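Local coordinates for pseudoperoxidase (Leishmania major, PDB 5VIA), which binds heme b in a peroxidase-family fold and is a pseudoperoxidase whose peroxidase activity remains uncertain, at residues Thr40-Ala45 / Pro138-Ala143. Numbering follows the deposited sequence.
Sequences TAFVLA and PTILHA. With HEM (protoporphyrin IX containing Fe), chain B.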
loop_
_atom_site.group_PDB
_atom_site.type_symbol
_atom_site.label_atom_id
_atom_site.label_comp_id
_atom_site.label_asym_id
_atom_site.label_seq_id
_atom_site.Cartn_x
_atom_site.Cartn_y
_atom_site.Cartn_z
ATOM N N THR A 40 -3.534 -3.902 0.469
ATOM C CA THR A 40 -4.732 -4.063 1.281
ATOM C C THR A 40 -4.680 -3.295 2.610
ATOM O O THR A 40 -5.708 -2.833 3.094
ATOM C CB THR A 40 -4.995 -5.544 1.529
ATOM O OG1 THR A 40 -5.133 -6.202 0.262
ATOM C CG2 THR A 40 -6.271 -5.734 2.295
ATOM N N ALA A 41 -3.498 -3.151 3.200
ATOM C CA ALA A 41 -3.405 -2.396 4.449
ATOM C C ALA A 41 -3.768 -0.944 4.186
ATOM O O ALA A 41 -4.399 -0.292 5.027
ATOM C CB ALA A 41 -2.029 -2.499 5.048
ATOM N N PHE A 42 -3.344 -0.438 3.027
ATOM C CA PHE A 42 -3.695 0.915 2.608
ATOM C C PHE A 42 -5.165 1.043 2.218
ATOM O O PHE A 42 -5.838 2.006 2.620
ATOM C CB PHE A 42 -2.780 1.416 1.466
ATOM C CG PHE A 42 -3.256 2.699 0.829
ATOM C CD1 PHE A 42 -3.441 3.851 1.597
ATOM C CD2 PHE A 42 -3.521 2.761 -0.531
ATOM C CE1 PHE A 42 -3.883 5.036 1.013
ATOM C CE2 PHE A 42 -3.965 3.932 -1.119
ATOM C CZ PHE A 42 -4.151 5.075 -0.345
ATOM N N VAL A 43 -5.672 0.091 1.433
ATOM C CA VAL A 43 -7.095 0.083 1.089
ATOM C C VAL A 43 -7.954 0.205 2.361
ATOM O O VAL A 43 -8.863 1.049 2.436
ATOM C CB VAL A 43 -7.482 -1.206 0.319
ATOM C CG1 VAL A 43 -8.941 -1.198 -0.018
ATOM C CG2 VAL A 43 -6.653 -1.336 -0.963
ATOM N N LEU A 44 -7.649 -0.616 3.367
ATOM C CA LEU A 44 -8.460 -0.642 4.584
ATOM C C LEU A 44 -8.363 0.686 5.324
ATOM O O LEU A 44 -9.374 1.246 5.732
ATOM C CB LEU A 44 -8.023 -1.798 5.485
ATOM C CG LEU A 44 -8.379 -3.185 4.913
ATOM C CD1 LEU A 44 -7.830 -4.291 5.792
ATOM C CD2 LEU A 44 -9.885 -3.322 4.756
ATOM N N ALA A 45 -7.144 1.191 5.469
ATOM C CA ALA A 45 -6.916 2.440 6.191
ATOM C C ALA A 45 -7.549 3.614 5.468
ATOM O O ALA A 45 -8.125 4.497 6.107
ATOM C CB ALA A 45 -5.435 2.673 6.379
ATOM N N PRO A 138 -1.197 14.145 -0.684
ATOM C CA PRO A 138 -0.960 14.534 0.715
ATOM C C PRO A 138 -2.223 14.509 1.572
ATOM O O PRO A 138 -2.154 14.081 2.737
ATOM C CB PRO A 138 -0.433 15.967 0.592
ATOM C CG PRO A 138 0.274 15.978 -0.733
ATOM C CD PRO A 138 -0.587 15.106 -1.624
ATOM N N THR A 139 -3.352 14.950 1.019
ATOM C CA THR A 139 -4.624 14.950 1.753
ATOM C C THR A 139 -4.961 13.545 2.241
ATOM O O THR A 139 -5.325 13.333 3.409
ATOM C CB THR A 139 -5.769 15.481 0.876
ATOM O OG1 THR A 139 -5.535 16.867 0.584
ATOM C CG2 THR A 139 -7.130 15.327 1.578
ATOM N N ILE A 140 -4.812 12.573 1.347
ATOM C CA ILE A 140 -5.106 11.203 1.696
ATOM C C ILE A 140 -4.096 10.653 2.696
ATOM O O ILE A 140 -4.484 10.107 3.730
ATOM C CB ILE A 140 -5.138 10.299 0.435
ATOM C CG1 ILE A 140 -6.233 10.786 -0.522
ATOM C CG2 ILE A 140 -5.367 8.862 0.845
ATOM C CD1 ILE A 140 -6.235 10.093 -1.868
ATOM N N LEU A 141 -2.804 10.790 2.392
ATOM C CA LEU A 141 -1.777 10.136 3.193
ATOM C C LEU A 141 -1.668 10.706 4.619
ATOM O O LEU A 141 -1.504 9.954 5.581
ATOM C CB LEU A 141 -0.423 10.174 2.486
ATOM C CG LEU A 141 -0.338 9.430 1.137
ATOM C CD1 LEU A 141 1.088 9.416 0.617
ATOM C CD2 LEU A 141 -0.866 8.005 1.250
ATOM N N HIS A 142 -1.765 12.025 4.753
ATOM C CA HIS A 142 -1.670 12.638 6.080
ATOM C C HIS A 142 -2.789 12.091 6.959
ATOM O O HIS A 142 -2.625 11.945 8.178
ATOM C CB HIS A 142 -1.775 14.163 5.991
ATOM C CG HIS A 142 -0.506 14.848 5.571
ATOM N ND1 HIS A 142 0.637 14.841 6.347
ATOM C CD2 HIS A 142 -0.218 15.605 4.485
ATOM C CE1 HIS A 142 1.580 15.542 5.744
ATOM N NE2 HIS A 142 1.088 16.025 4.615
ATOM N N ALA A 143 -3.922 11.772 6.335
ATOM C CA ALA A 143 -5.109 11.347 7.069
ATOM C C ALA A 143 -5.062 9.901 7.577
ATOM O O ALA A 143 -5.972 9.465 8.280
ATOM C CB ALA A 143 -6.360 11.589 6.221
HETATM C CHA HEM B . -0.332 -0.506 -6.585
HETATM C CHB HEM B . -1.305 4.225 -7.240
HETATM C CHC HEM B . -0.836 4.820 -2.444
HETATM C CHD HEM B . 0.852 0.274 -1.927
HETATM C C1A HEM B . -0.705 0.697 -7.133
HETATM C C2A HEM B . -1.169 0.864 -8.493
HETATM C C3A HEM B . -1.444 2.151 -8.683
HETATM C C4A HEM B . -1.156 2.867 -7.442
HETATM C CMA HEM B . -1.966 2.787 -9.985
HETATM C CAA HEM B . -1.359 -0.277 -9.516
HETATM C CBA HEM B . -2.661 -0.964 -9.061
HETATM C CGA HEM B . -3.046 -2.141 -9.930
HETATM O O1A HEM B . -3.292 -1.933 -11.143
HETATM O O2A HEM B . -3.142 -3.281 -9.398
HETATM C C1B HEM B . -1.293 4.824 -5.996
HETATM C C2B HEM B . -1.541 6.214 -5.694
HETATM C C3B HEM B . -1.438 6.396 -4.369
HETATM C C4B HEM B . -1.069 5.111 -3.776
HETATM C CMB HEM B . -1.904 7.283 -6.736
HETATM C CAB HEM B . -1.643 7.765 -3.673
HETATM C CBB HEM B . -2.064 7.865 -2.408
HETATM C C1C HEM B . -0.333 3.661 -1.879
HETATM C C2C HEM B . 0.011 3.451 -0.467
HETATM C C3C HEM B . 0.476 2.178 -0.337
HETATM C C4C HEM B . 0.441 1.562 -1.655
HETATM C CMC HEM B . -0.169 4.531 0.637
HETATM C CAC HEM B . 0.965 1.362 0.881
HETATM C CBC HEM B . 0.871 1.797 2.146
HETATM C C1D HEM B . 0.712 -0.365 -3.135
HETATM C C2D HEM B . 1.126 -1.726 -3.412
HETATM C C3D HEM B . 0.759 -1.970 -4.869
HETATM C C4D HEM B . 0.161 -0.731 -5.323
HETATM C CMD HEM B . 1.795 -2.721 -2.439
HETATM C CAD HEM B . 0.962 -3.281 -5.674
HETATM C CBD HEM B . -0.306 -4.105 -5.413
HETATM C CGD HEM B . -0.288 -5.413 -6.167
HETATM O O1D HEM B . -1.351 -6.102 -6.209
HETATM O O2D HEM B . 0.785 -5.755 -6.724
HETATM N NA HEM B . -0.701 1.943 -6.516
HETATM N NB HEM B . -1.000 4.182 -4.812
HETATM N NC HEM B . -0.052 2.480 -2.574
HETATM N ND HEM B . 0.162 0.195 -4.285
HETATM FE FE HEM B . -0.459 2.196 -4.568
#
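Phe42 on helix 33-49 and Leu141 on the short helix 137-142 are the residues whose CA atoms come nearest, 9.4 Å apart, so side chains must bridge the gap. The two helices meet at the heme pocket of the mainly helical peroxidase fold, and the packing is wholly apolar. Phe42 contacts both the heme and helix 137-142. With CG anti to the backbone N (chi1 170°), its ring reaches along the porphyrin and lies almost parallel to it, over the C1C-C2C side of pyrrole C: Phe42 CD2 is 3.6 Å from heme C1C, and Phe42 CE2 is 3.5 Å from the methine carbon CHC. The methyl carbon CMC sits under the same face toward its rim, 3.5 Å from Phe42 CD1. Phe42 also neighbours Cys60, an axial ligand of the iron, and occupies the Cys60 side of the heme, a placement consistent with the distal helix of heme peroxidases; Thr36, earlier on this helix, hydrogen-bonds the heme.

Helix 137-142 sends two methyls to the outer end of the ring. Ile140 brings its CG2 to the rim, roughly in line with the plane of the ring and 4.1 Å from Phe42 CE1, and the two side chains lie roughly perpendicular to each other. Leu141 approaches the same carbon obliquely, with CD2 4.2 Å from Phe42 CE1. That methyl serves a second partner as well, since Leu141 CD2 lies 3.6 Å from HEM CMC.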